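Local coordinates for hypothetical protein SMU.776 (Streptococcus mutans, PDB 2B78) that probably transfers methyl groups from S-adenosylmethionine to RNA, pairing an N-terminal PUA-like domain with a Rossmann-type methyltransferase domain, at residues A[76-81]-A[136-141]; A[121-124]-A[128-131]; A[58-63]-A[101-106]; A[116-121]-A[168-173]. One frame throughout, in Å; residues are numbered along the deposited sequence.

Interaction 1 (A[76-81]-A[136-141]); sequences KLFQWS and VAAFRQ
F78 overlaps the backbone of F139, its CD2 lying 3.6 Å from F139 CA, and is a partner in every close contact of this buried helix-to-helix packing between helices 71-83 and 132-142. The two aromatic rings form an edge-to-face (T-shaped) pair: centroids 5.5 Å apart, planes at 83°, with the edge of F139 directed at the face of F78. F139 CD1 is the atom that sits over the centre of the F78 ring. Torsions explain the crossing. F78 reaches straight across to the second helix, whereas F139 places CG anti to its backbone N (chi1 -179°), which stands its ring edge-on over the face of F78. The rim of F78 is also occupied: the carbonyl carbon of A138 lies near the ring plane, and A138 CB is 4.2 Å from F78 CD2. All three residues are buried, and the contact between them is apolar. Beyond the pair the aromatic cluster continues, F139 meeting F121 and F78 meeting F100, each edge-to-face, which joins both helices to the sheet containing strands 96-101 and 118-123. One turn along the first helix, S81 OG donates to F78 O at 2.9 Å, the donor tilted 33° from the carbonyl plane.

Interaction 2 (A[121-124]-A[128-131]); sequences FSWY and VYQI
W123 meets Y129 most closely at its pyrrole side, where W123 CD1 lies 3.6 Å from Y129 CD1. The tight part of the contact is this offset edge-to-face pair: the five-membered ring of W123 and the Y129 ring have centroids 5.4 Å apart and planes at 63°, the edge of Y129 turned toward the indole face. W123 CG lies in the plane of the tyrosine ring, at its edge, which agrees with that assignment. The benzo side of the indole is held by V128, whose CG2 comes within 4.0 Å of W123 CE3. A first torsion of -47° sets W123 CG beside the backbone N and turns the indole toward the helix, and V128 CG2, between backbone N and carbonyl carbon, reaches back to it. This is a short strand-to-helix connection: strand 118-123 ends, and within a few residues the chain returns as helix 126-130, laying its side chains on the tryptophan that the strand has just delivered. W123 NE1 is hydrogen-bonded to E151 of the neighbouring strand 148-153, which helps fix the rotation of the indole. Y129, though tightly packed on W123, is itself partly exposed. The looser side is at Y124, where the nearest approach is V128 CG2 to Y124 N at 4.3 Å, and the Y124 CB points away from the helix; its ring touches Q102 and T111 instead.

Interaction 3 (A[58-63]-A[101-106]); sequences VGWLIS and NQDGDS
W60 puts the six-membered side of its indole against D103, with W60 CZ3 3.4 Å from D103 CG. Here strand 57-63 of the PUA-like domain meets the loop after strand 96-101, which contains a short 3-10 turn at 103-104. Ring and carboxylate planes stand 58° apart, and the two side chains cross at about a right angle. Along the same indole, Q102 OE1 comes within 3.5 Å of W60 CZ2, its amide plane 64° from the ring. D103 gets there because its CG lies between backbone N and carbonyl carbon (chi1 55°), which carries the carboxylate out from the turn toward the indole. In the second shell, Q54 links the two residues: its side chain bonds both W60 NE1 and Q102 OE1, and the latter also accepts from G109 N. The turn itself is braced by N101 N donating to D105 OD2 at 2.7 Å, on the anti lone pair, while D105 OD2 forms a salt bridge with R85. Farther along the strand, I62 and S63 form a classic beta bulge opposite T48. At this end a single water spans the segments, donating to I62 O at 2.9 Å and to S106 O at 2.8 Å.

Interaction 4 (A[116-121]-A[168-173]); sequences GDFVLF and QEAPEQ
F118 lays its ring beneath A170, and the clearest interaction is a CH-pi contact: A170 CB stands 3.4 Å from the centroid of the F118 ring, only 6° off the ring normal. So central a methyl is almost equally far from the ring carbons around it, the nearest being F118 CE2 at 3.6 Å. The apolar packing continues more loosely to P171, whose CD is 4.4 Å from F118 CE2. A second kind of contact is made by backbone carbonyls near the far end of the ring. Q168 O lies at the ring edge, near its plane, 3.5 Å from F118 CE1, while E169 O approaches obliquely at 3.5 Å from F118 CZ. Q168 O is buried here and has no polar partner anywhere in the model, so the ring edge is its neighbour in place of a hydrogen-bond donor. The F118 side chain leaves the strand with CG opposite its own carbonyl carbon (chi1 -63°), which sends the ring out to the loop. Hydrogen bonds that hold the loop come from outside: the hydroxyl of Y150 pairs with both E169 OE2 and A170 N. F118 is the first residue of strand 118-123, which runs between strands 110-115 and 148-153; Y150 belongs to the latter. Loop 168-173 thus passes over this mixed sheet on its way from strand 162-165 to strand 174-178.

From the N terminus, strand 57-63 of the PUA-like domain comes first, and interaction 3 closes its loop at the turn 101-106, tying that domain to the sheet beginning with strand 96-101. Interaction 1 opens within that loop, on helix 71-83, but closes beyond it on helix 132-142, so the two cross; L77 and S81 touch D105. Interaction 2 opens and closes inside interaction 1, joining strand 118-123 to helix 126-130. Interaction 4 leaves from the same strand, sharing F121 with interaction 2, and crosses interaction 1 before closing at 168-173, on the way to strand 174-178. V136 packs on W123, bringing interactions 1 and 2 into contact.

Interaction 1 (A[76-81]-A[136-141])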
loop_
_atom_site.group_PDB
_atom_site.type_symbol
_atom_site.label_atom_id
_atom_site.label_comp_id
_atom_site.label_asym_id
_atom_site.label_seq_id
_atom_site.Cartn_x
_atom_site.Cartn_y
_atom_site.Cartn_z
ATOM N N LYS A 76 -8.924 20.690 -10.981
ATOM C CA LYS A 76 -7.800 21.402 -10.376
ATOM C C LYS A 76 -6.948 20.433 -9.559
ATOM O O LYS A 76 -5.723 20.437 -9.657
ATOM C CB LYS A 76 -8.302 22.513 -9.448
ATOM C CG LYS A 76 -9.167 23.581 -10.121
ATOM C CD LYS A 76 -8.350 24.460 -11.055
ATOM C CE LYS A 76 -9.178 25.637 -11.559
ATOM N NZ LYS A 76 -8.403 26.492 -12.503
ATOM N N LEU A 77 -7.599 19.612 -8.741
ATOM C CA LEU A 77 -6.874 18.648 -7.917
ATOM C C LEU A 77 -6.052 17.677 -8.754
ATOM O O LEU A 77 -4.896 17.396 -8.431
ATOM C CB LEU A 77 -7.839 17.854 -7.031
ATOM C CG LEU A 77 -8.363 18.558 -5.777
ATOM C CD1 LEU A 77 -9.280 17.624 -5.016
ATOM C CD2 LEU A 77 -7.179 18.985 -4.893
ATOM N N PHE A 78 -6.640 17.153 -9.824
ATOM C CA PHE A 78 -5.913 16.205 -10.661
ATOM C C PHE A 78 -4.816 16.865 -11.490
ATOM O O PHE A 78 -3.809 16.232 -11.795
ATOM C CB PHE A 78 -6.884 15.423 -11.557
ATOM C CG PHE A 78 -7.831 14.533 -10.790
ATOM C CD1 PHE A 78 -7.371 13.758 -9.725
ATOM C CD2 PHE A 78 -9.181 14.465 -11.130
ATOM C CE1 PHE A 78 -8.238 12.933 -9.008
ATOM C CE2 PHE A 78 -10.062 13.643 -10.421
ATOM C CZ PHE A 78 -9.590 12.877 -9.360
ATOM N N GLN A 79 -4.998 18.131 -11.855
ATOM C CA GLN A 79 -3.970 18.832 -12.625
ATOM C C GLN A 79 -2.723 18.963 -11.760
ATOM O O GLN A 79 -1.600 18.836 -12.248
ATOM C CB GLN A 79 -4.447 20.231 -13.044
ATOM C CG GLN A 79 -5.411 20.270 -14.227
ATOM C CD GLN A 79 -5.968 21.677 -14.485
ATOM O OE1 GLN A 79 -6.432 21.983 -15.586
ATOM N NE2 GLN A 79 -5.932 22.528 -13.463
ATOM N N TRP A 80 -2.920 19.203 -10.467
ATOM C CA TRP A 80 -1.793 19.347 -9.548
ATOM C C TRP A 80 -1.104 18.001 -9.307
ATOM O O TRP A 80 0.123 17.911 -9.299
ATOM C CB TRP A 80 -2.257 19.917 -8.197
ATOM C CG TRP A 80 -2.512 21.396 -8.162
ATOM C CD1 TRP A 80 -3.730 22.020 -8.135
ATOM C CD2 TRP A 80 -1.525 22.440 -8.115
ATOM N NE1 TRP A 80 -3.561 23.387 -8.073
ATOM C CE2 TRP A 80 -2.221 23.672 -8.062
ATOM C CE3 TRP A 80 -0.122 22.455 -8.115
ATOM C CZ2 TRP A 80 -1.560 24.907 -8.003
ATOM C CZ3 TRP A 80 0.538 23.687 -8.058
ATOM C CH2 TRP A 80 -0.185 24.894 -8.004
ATOM N N SER A 81 -1.893 16.954 -9.100
ATOM C CA SER A 81 -1.322 15.636 -8.850
ATOM C C SER A 81 -0.550 15.153 -10.074
ATOM O O SER A 81 0.483 14.490 -9.954
ATOM C CB SER A 81 -2.425 14.639 -8.474
ATOM O OG SER A 81 -3.372 14.486 -9.519
ATOM N N VAL A 136 -14.775 11.212 -11.680
ATOM C CA VAL A 136 -14.281 10.523 -12.864
ATOM C C VAL A 136 -14.275 11.449 -14.077
ATOM O O VAL A 136 -13.310 11.480 -14.836
ATOM C CB VAL A 136 -15.129 9.262 -13.164
ATOM C CG1 VAL A 136 -14.641 8.595 -14.428
ATOM C CG2 VAL A 136 -15.036 8.287 -12.005
ATOM N N ALA A 137 -15.355 12.209 -14.245
ATOM C CA ALA A 137 -15.475 13.149 -15.351
ATOM C C ALA A 137 -14.278 14.104 -15.353
ATOM O O ALA A 137 -13.672 14.364 -16.398
ATOM C CB ALA A 137 -16.782 13.935 -15.221
ATOM N N ALA A 138 -13.943 14.621 -14.173
ATOM C CA ALA A 138 -12.813 15.530 -14.020
ATOM C C ALA A 138 -11.504 14.829 -14.355
ATOM O O ALA A 138 -10.617 15.419 -14.982
ATOM C CB ALA A 138 -12.757 16.058 -12.590
ATOM N N PHE A 139 -11.373 13.574 -13.930
ATOM C CA PHE A 139 -10.150 12.813 -14.195
ATOM C C PHE A 139 -9.953 12.577 -15.692
ATOM O O PHE A 139 -8.852 12.763 -16.219
ATOM C CB PHE A 139 -10.174 11.453 -13.479
ATOM C CG PHE A 139 -8.919 10.638 -13.688
ATOM C CD1 PHE A 139 -7.821 10.798 -12.851
ATOM C CD2 PHE A 139 -8.823 9.742 -14.749
ATOM C CE1 PHE A 139 -6.642 10.077 -13.068
ATOM C CE2 PHE A 139 -7.657 9.020 -14.978
ATOM C CZ PHE A 139 -6.560 9.189 -14.132
ATOM N N ARG A 140 -11.017 12.163 -16.376
ATOM C CA ARG A 140 -10.911 11.897 -17.800
ATOM C C ARG A 140 -10.474 13.117 -18.599
ATOM O O ARG A 140 -9.837 12.977 -19.639
ATOM C CB ARG A 140 -12.230 11.342 -18.346
ATOM C CG ARG A 140 -12.568 9.973 -17.780
ATOM C CD ARG A 140 -13.857 9.404 -18.359
ATOM N NE ARG A 140 -13.682 8.831 -19.694
ATOM C CZ ARG A 140 -14.666 8.279 -20.401
ATOM N NH1 ARG A 140 -15.894 8.230 -19.899
ATOM N NH2 ARG A 140 -14.427 7.767 -21.605
ATOM N N GLN A 141 -10.793 14.315 -18.125
ATOM C CA GLN A 141 -10.366 15.503 -18.861
ATOM C C GLN A 141 -8.864 15.726 -18.679
ATOM O O GLN A 141 -8.152 16.071 -19.625
ATOM C CB GLN A 141 -11.119 16.754 -18.397
ATOM C CG GLN A 141 -10.628 18.009 -19.109
ATOM C CD GLN A 141 -11.363 19.276 -18.714
ATOM O OE1 GLN A 141 -12.588 19.331 -18.749
ATOM N NE2 GLN A 141 -10.610 20.312 -18.359
#

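Interaction 2 (A[121-124]-A[128-131])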
loop_
_atom_site.group_PDB
_atom_site.type_symbol
_atom_site.label_atom_id
_atom_site.label_comp_id
_atom_site.label_asym_id
_atom_site.label_seq_id
_atom_site.Cartn_x
_atom_site.Cartn_y
_atom_site.Cartn_z
ATOM N N PHE A 121 -9.417 3.121 -10.044
ATOM C CA PHE A 121 -9.946 4.016 -9.024
ATOM C C PHE A 121 -10.301 3.178 -7.808
ATOM O O PHE A 121 -10.801 2.055 -7.949
ATOM C CB PHE A 121 -11.240 4.676 -9.511
ATOM C CG PHE A 121 -11.043 5.782 -10.503
ATOM C CD1 PHE A 121 -11.106 7.109 -10.102
ATOM C CD2 PHE A 121 -10.815 5.501 -11.848
ATOM C CE1 PHE A 121 -10.947 8.139 -11.024
ATOM C CE2 PHE A 121 -10.656 6.530 -12.775
ATOM C CZ PHE A 121 -10.721 7.845 -12.362
ATOM N N SER A 122 -10.062 3.722 -6.621
ATOM C CA SER A 122 -10.414 3.031 -5.392
ATOM C C SER A 122 -11.172 3.998 -4.503
ATOM O O SER A 122 -10.697 5.105 -4.206
ATOM C CB SER A 122 -9.170 2.503 -4.675
ATOM O OG SER A 122 -8.595 1.433 -5.407
ATOM N N TRP A 123 -12.369 3.587 -4.100
ATOM C CA TRP A 123 -13.223 4.407 -3.243
ATOM C C TRP A 123 -13.189 3.865 -1.809
ATOM O O TRP A 123 -13.623 2.737 -1.553
ATOM C CB TRP A 123 -14.659 4.384 -3.776
ATOM C CG TRP A 123 -14.762 4.608 -5.260
ATOM C CD1 TRP A 123 -15.153 3.697 -6.199
ATOM C CD2 TRP A 123 -14.430 5.806 -5.980
ATOM N NE1 TRP A 123 -15.083 4.249 -7.456
ATOM C CE2 TRP A 123 -14.646 5.542 -7.351
ATOM C CE3 TRP A 123 -13.976 7.076 -5.598
ATOM C CZ2 TRP A 123 -14.413 6.500 -8.345
ATOM C CZ3 TRP A 123 -13.745 8.028 -6.586
ATOM C CH2 TRP A 123 -13.968 7.734 -7.944
ATOM N N TYR A 124 -12.703 4.682 -0.874
ATOM C CA TYR A 124 -12.581 4.269 0.522
ATOM C C TYR A 124 -13.758 4.590 1.438
ATOM O O TYR A 124 -13.764 4.185 2.602
ATOM C CB TYR A 124 -11.294 4.849 1.127
ATOM C CG TYR A 124 -10.038 4.258 0.539
ATOM C CD1 TYR A 124 -9.710 4.468 -0.798
ATOM C CD2 TYR A 124 -9.178 3.479 1.315
ATOM C CE1 TYR A 124 -8.558 3.917 -1.353
ATOM C CE2 TYR A 124 -8.016 2.921 0.766
ATOM C CZ TYR A 124 -7.718 3.149 -0.569
ATOM O OH TYR A 124 -6.581 2.613 -1.126
ATOM N N VAL A 128 -17.475 9.623 -1.191
ATOM C CA VAL A 128 -16.812 9.821 -2.475
ATOM C C VAL A 128 -17.449 8.922 -3.519
ATOM O O VAL A 128 -17.533 9.277 -4.695
ATOM C CB VAL A 128 -15.301 9.529 -2.415
ATOM C CG1 VAL A 128 -14.614 10.540 -1.513
ATOM C CG2 VAL A 128 -15.061 8.116 -1.926
ATOM N N TYR A 129 -17.912 7.757 -3.088
ATOM C CA TYR A 129 -18.539 6.833 -4.015
ATOM C C TYR A 129 -19.804 7.462 -4.591
ATOM O O TYR A 129 -20.060 7.360 -5.784
ATOM C CB TYR A 129 -18.876 5.518 -3.303
ATOM C CG TYR A 129 -19.401 4.457 -4.236
ATOM C CD1 TYR A 129 -18.594 3.938 -5.247
ATOM C CD2 TYR A 129 -20.722 4.010 -4.150
ATOM C CE1 TYR A 129 -19.084 3.006 -6.160
ATOM C CE2 TYR A 129 -21.224 3.072 -5.058
ATOM C CZ TYR A 129 -20.398 2.580 -6.059
ATOM O OH TYR A 129 -20.881 1.676 -6.973
ATOM N N GLN A 130 -20.592 8.128 -3.755
ATOM C CA GLN A 130 -21.823 8.733 -4.251
ATOM C C GLN A 130 -21.578 9.895 -5.218
ATOM O O GLN A 130 -22.410 10.165 -6.091
ATOM C CB GLN A 130 -22.717 9.184 -3.085
ATOM C CG GLN A 130 -22.190 10.353 -2.276
ATOM C CD GLN A 130 -23.145 10.758 -1.168
ATOM O OE1 GLN A 130 -23.417 9.978 -0.249
ATOM N NE2 GLN A 130 -23.669 11.978 -1.253
ATOM N N ILE A 131 -20.443 10.577 -5.092
ATOM C CA ILE A 131 -20.162 11.683 -6.006
ATOM C C ILE A 131 -19.084 11.302 -7.010
ATOM O O ILE A 131 -18.412 12.175 -7.558
ATOM C CB ILE A 131 -19.667 12.949 -5.266
ATOM C CG1 ILE A 131 -18.349 12.655 -4.547
ATOM C CG2 ILE A 131 -20.719 13.437 -4.284
ATOM C CD1 ILE A 131 -17.627 13.896 -4.073
#

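Interaction 3 (A[58-63]-A[101-106])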
loop_
_atom_site.group_PDB
_atom_site.type_symbol
_atom_site.label_atom_id
_atom_site.label_comp_id
_atom_site.label_asym_id
_atom_site.label_seq_id
_atom_site.Cartn_x
_atom_site.Cartn_y
_atom_site.Cartn_z
ATOM N N VAL A 58 -13.618 9.880 10.476
ATOM C CA VAL A 58 -15.013 10.269 10.319
ATOM C C VAL A 58 -15.145 11.238 9.142
ATOM O O VAL A 58 -16.242 11.691 8.811
ATOM C CB VAL A 58 -15.554 10.961 11.594
ATOM C CG1 VAL A 58 -15.708 9.943 12.721
ATOM C CG2 VAL A 58 -14.603 12.077 12.023
ATOM N N GLY A 59 -14.018 11.550 8.509
ATOM C CA GLY A 59 -14.051 12.460 7.379
ATOM C C GLY A 59 -12.701 13.043 7.013
ATOM O O GLY A 59 -11.661 12.626 7.546
ATOM N N TRP A 60 -12.719 14.028 6.116
ATOM C CA TRP A 60 -11.495 14.676 5.653
ATOM C C TRP A 60 -11.687 16.160 5.411
ATOM O O TRP A 60 -12.738 16.589 4.930
ATOM C CB TRP A 60 -11.030 14.081 4.320
ATOM C CG TRP A 60 -10.675 12.654 4.356
ATOM C CD1 TRP A 60 -11.502 11.585 4.118
ATOM C CD2 TRP A 60 -9.382 12.110 4.630
ATOM N NE1 TRP A 60 -10.795 10.412 4.228
ATOM C CE2 TRP A 60 -9.493 10.706 4.541
ATOM C CE3 TRP A 60 -8.140 12.673 4.944
ATOM C CZ2 TRP A 60 -8.400 9.856 4.753
ATOM C CZ3 TRP A 60 -7.060 11.829 5.157
ATOM C CH2 TRP A 60 -7.198 10.435 5.060
ATOM N N LEU A 61 -10.660 16.940 5.718
ATOM C CA LEU A 61 -10.705 18.368 5.458
ATOM C C LEU A 61 -10.474 18.483 3.957
ATOM O O LEU A 61 -9.566 17.849 3.420
ATOM C CB LEU A 61 -9.575 19.091 6.193
ATOM C CG LEU A 61 -9.342 20.547 5.772
ATOM C CD1 LEU A 61 -10.499 21.423 6.246
ATOM C CD2 LEU A 61 -8.025 21.038 6.352
ATOM N N ILE A 62 -11.293 19.279 3.279
ATOM C CA ILE A 62 -11.148 19.468 1.841
ATOM C C ILE A 62 -10.282 20.689 1.565
ATOM O O ILE A 62 -9.375 20.656 0.734
ATOM C CB ILE A 62 -12.515 19.684 1.162
ATOM C CG1 ILE A 62 -13.356 18.409 1.272
ATOM C CG2 ILE A 62 -12.315 20.086 -0.291
ATOM C CD1 ILE A 62 -14.744 18.537 0.679
ATOM N N SER A 63 -10.570 21.773 2.272
ATOM C CA SER A 63 -9.824 23.010 2.098
ATOM C C SER A 63 -10.063 23.930 3.288
ATOM O O SER A 63 -11.064 23.801 3.983
ATOM C CB SER A 63 -10.273 23.709 0.815
ATOM O OG SER A 63 -9.731 25.016 0.740
ATOM N N ASN A 101 -3.069 9.778 -4.250
ATOM C CA ASN A 101 -3.070 9.052 -2.983
ATOM C C ASN A 101 -3.701 9.794 -1.820
ATOM O O ASN A 101 -3.005 10.361 -0.978
ATOM C CB ASN A 101 -1.639 8.653 -2.613
ATOM C CG ASN A 101 -1.585 7.660 -1.463
ATOM O OD1 ASN A 101 -2.338 6.673 -1.428
ATOM N ND2 ASN A 101 -0.677 7.904 -0.522
ATOM N N GLN A 102 -5.027 9.783 -1.782
ATOM C CA GLN A 102 -5.787 10.417 -0.711
ATOM C C GLN A 102 -5.301 11.802 -0.247
ATOM O O GLN A 102 -5.198 12.721 -1.057
ATOM C CB GLN A 102 -5.866 9.449 0.465
ATOM C CG GLN A 102 -6.460 8.099 0.073
ATOM C CD GLN A 102 -7.088 7.378 1.249
ATOM O OE1 GLN A 102 -8.017 7.879 1.865
ATOM N NE2 GLN A 102 -6.581 6.196 1.564
ATOM N N ASP A 103 -5.008 11.958 1.046
ATOM C CA ASP A 103 -4.575 13.263 1.537
ATOM C C ASP A 103 -3.197 13.691 1.050
ATOM O O ASP A 103 -2.829 14.865 1.163
ATOM C CB ASP A 103 -4.678 13.332 3.080
ATOM C CG ASP A 103 -3.917 12.228 3.792
ATOM O OD1 ASP A 103 -3.686 11.153 3.191
ATOM O OD2 ASP A 103 -3.574 12.436 4.982
ATOM N N GLY A 104 -2.437 12.746 0.501
ATOM C CA GLY A 104 -1.123 13.078 -0.016
ATOM C C GLY A 104 -1.308 14.000 -1.209
ATOM O O GLY A 104 -0.405 14.753 -1.576
ATOM N N ASP A 105 -2.484 13.939 -1.824
ATOM C CA ASP A 105 -2.780 14.796 -2.968
ATOM C C ASP A 105 -3.974 15.694 -2.692
ATOM O O ASP A 105 -4.685 16.130 -3.609
ATOM C CB ASP A 105 -3.009 13.958 -4.217
ATOM C CG ASP A 105 -1.738 13.300 -4.698
ATOM O OD1 ASP A 105 -0.853 14.026 -5.214
ATOM O OD2 ASP A 105 -1.620 12.062 -4.537
ATOM N N SER A 106 -4.180 15.954 -1.405
ATOM C CA SER A 106 -5.233 16.835 -0.904
ATOM C C SER A 106 -6.694 16.444 -1.029
ATOM O O SER A 106 -7.569 17.305 -1.060
ATOM C CB SER A 106 -5.036 18.254 -1.454
ATOM O OG SER A 106 -3.893 18.852 -0.848
HETATM O O HOH W 1 -8.006 20.017 -1.684
#

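Interaction 4 (A[116-121]-A[168-173])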
loop_
_atom_site.group_PDB
_atom_site.type_symbol
_atom_site.label_atom_id
_atom_site.label_comp_id
_atom_site.label_asym_id
_atom_site.label_seq_id
_atom_site.Cartn_x
_atom_site.Cartn_y
_atom_site.Cartn_z
ATOM N N GLY A 116 -0.253 0.427 -16.806
ATOM C CA GLY A 116 -0.098 0.384 -18.247
ATOM C C GLY A 116 -1.053 1.352 -18.919
ATOM O O GLY A 116 -1.012 2.557 -18.659
ATOM N N ASP A 117 -1.928 0.826 -19.770
ATOM C CA ASP A 117 -2.892 1.661 -20.485
ATOM C C ASP A 117 -4.228 1.838 -19.769
ATOM O O ASP A 117 -5.120 2.517 -20.275
ATOM C CB ASP A 117 -3.151 1.082 -21.873
ATOM C CG ASP A 117 -1.924 1.124 -22.760
ATOM O OD1 ASP A 117 -1.340 2.221 -22.921
ATOM O OD2 ASP A 117 -1.548 0.063 -23.298
ATOM N N PHE A 118 -4.361 1.241 -18.591
ATOM C CA PHE A 118 -5.598 1.320 -17.825
ATOM C C PHE A 118 -5.399 1.948 -16.449
ATOM O O PHE A 118 -4.298 1.928 -15.895
ATOM C CB PHE A 118 -6.185 -0.087 -17.673
ATOM C CG PHE A 118 -6.564 -0.724 -18.980
ATOM C CD1 PHE A 118 -7.830 -0.531 -19.524
ATOM C CD2 PHE A 118 -5.637 -1.488 -19.689
ATOM C CE1 PHE A 118 -8.167 -1.088 -20.759
ATOM C CE2 PHE A 118 -5.967 -2.047 -20.922
ATOM C CZ PHE A 118 -7.234 -1.844 -21.454
ATOM N N VAL A 119 -6.469 2.518 -15.904
ATOM C CA VAL A 119 -6.400 3.129 -14.588
ATOM C C VAL A 119 -7.308 2.395 -13.623
ATOM O O VAL A 119 -8.266 1.726 -14.036
ATOM C CB VAL A 119 -6.791 4.620 -14.623
ATOM C CG1 VAL A 119 -5.768 5.383 -15.419
ATOM C CG2 VAL A 119 -8.176 4.802 -15.229
ATOM N N LEU A 120 -6.996 2.512 -12.336
ATOM C CA LEU A 120 -7.776 1.861 -11.297
ATOM C C LEU A 120 -8.122 2.842 -10.180
ATOM O O LEU A 120 -7.243 3.333 -9.474
ATOM C CB LEU A 120 -7.000 0.671 -10.722
ATOM C CG LEU A 120 -7.742 -0.121 -9.637
ATOM C CD1 LEU A 120 -8.954 -0.825 -10.253
ATOM C CD2 LEU A 120 -6.799 -1.134 -9.001
ATOM N N PHE A 121 -9.417 3.121 -10.044
ATOM C CA PHE A 121 -9.946 4.016 -9.024
ATOM C C PHE A 121 -10.301 3.178 -7.808
ATOM O O PHE A 121 -10.801 2.055 -7.949
ATOM C CB PHE A 121 -11.240 4.676 -9.511
ATOM C CG PHE A 121 -11.043 5.782 -10.503
ATOM C CD1 PHE A 121 -11.106 7.109 -10.102
ATOM C CD2 PHE A 121 -10.815 5.501 -11.848
ATOM C CE1 PHE A 121 -10.947 8.139 -11.024
ATOM C CE2 PHE A 121 -10.656 6.530 -12.775
ATOM C CZ PHE A 121 -10.721 7.845 -12.362
ATOM N N GLN A 168 -12.401 1.067 -22.710
ATOM C CA GLN A 168 -12.174 -0.312 -23.132
ATOM C C GLN A 168 -11.987 -1.244 -21.944
ATOM O O GLN A 168 -11.693 -0.803 -20.832
ATOM C CB GLN A 168 -10.923 -0.405 -24.010
ATOM C CG GLN A 168 -11.086 0.046 -25.455
ATOM C CD GLN A 168 -9.752 0.100 -26.188
ATOM O OE1 GLN A 168 -8.928 -0.807 -26.071
ATOM N NE2 GLN A 168 -9.537 1.167 -26.947
ATOM N N GLU A 169 -12.167 -2.538 -22.186
ATOM C CA GLU A 169 -11.971 -3.539 -21.148
ATOM C C GLU A 169 -10.510 -3.954 -21.263
ATOM O O GLU A 169 -9.913 -3.852 -22.336
ATOM C CB GLU A 169 -12.870 -4.759 -21.392
ATOM C CG GLU A 169 -14.324 -4.582 -20.992
ATOM C CD GLU A 169 -14.599 -4.946 -19.540
ATOM O OE1 GLU A 169 -15.748 -4.742 -19.094
ATOM O OE2 GLU A 169 -13.678 -5.441 -18.841
ATOM N N ALA A 170 -9.933 -4.413 -20.158
ATOM C CA ALA A 170 -8.544 -4.849 -20.143
ATOM C C ALA A 170 -8.511 -6.368 -20.112
ATOM O O ALA A 170 -9.486 -7.005 -19.722
ATOM C CB ALA A 170 -7.836 -4.293 -18.900
ATOM N N PRO A 171 -7.395 -6.975 -20.547
ATOM C CA PRO A 171 -7.345 -8.438 -20.508
ATOM C C PRO A 171 -7.499 -8.801 -19.037
ATOM O O PRO A 171 -7.071 -8.031 -18.174
ATOM C CB PRO A 171 -5.945 -8.747 -21.033
ATOM C CG PRO A 171 -5.697 -7.629 -22.000
ATOM C CD PRO A 171 -6.213 -6.423 -21.234
ATOM N N GLU A 172 -8.098 -9.949 -18.735
ATOM C CA GLU A 172 -8.281 -10.328 -17.338
ATOM C C GLU A 172 -6.956 -10.268 -16.595
ATOM O O GLU A 172 -6.918 -9.903 -15.417
ATOM C CB GLU A 172 -8.903 -11.717 -17.223
ATOM C CG GLU A 172 -10.415 -11.730 -17.487
ATOM C CD GLU A 172 -11.164 -10.654 -16.708
ATOM O OE1 GLU A 172 -10.962 -10.544 -15.476
ATOM O OE2 GLU A 172 -11.961 -9.916 -17.330
ATOM N N GLN A 173 -5.876 -10.598 -17.302
ATOM C CA GLN A 173 -4.523 -10.555 -16.748
ATOM C C GLN A 173 -3.559 -10.052 -17.814
ATOM O O GLN A 173 -3.631 -10.474 -18.969
ATOM C CB GLN A 173 -4.084 -11.944 -16.281
ATOM C CG GLN A 173 -4.718 -12.374 -14.978
ATOM C CD GLN A 173 -4.281 -13.757 -14.547
ATOM O OE1 GLN A 173 -3.095 -14.083 -14.575
ATOM N NE2 GLN A 173 -5.243 -14.580 -14.133
#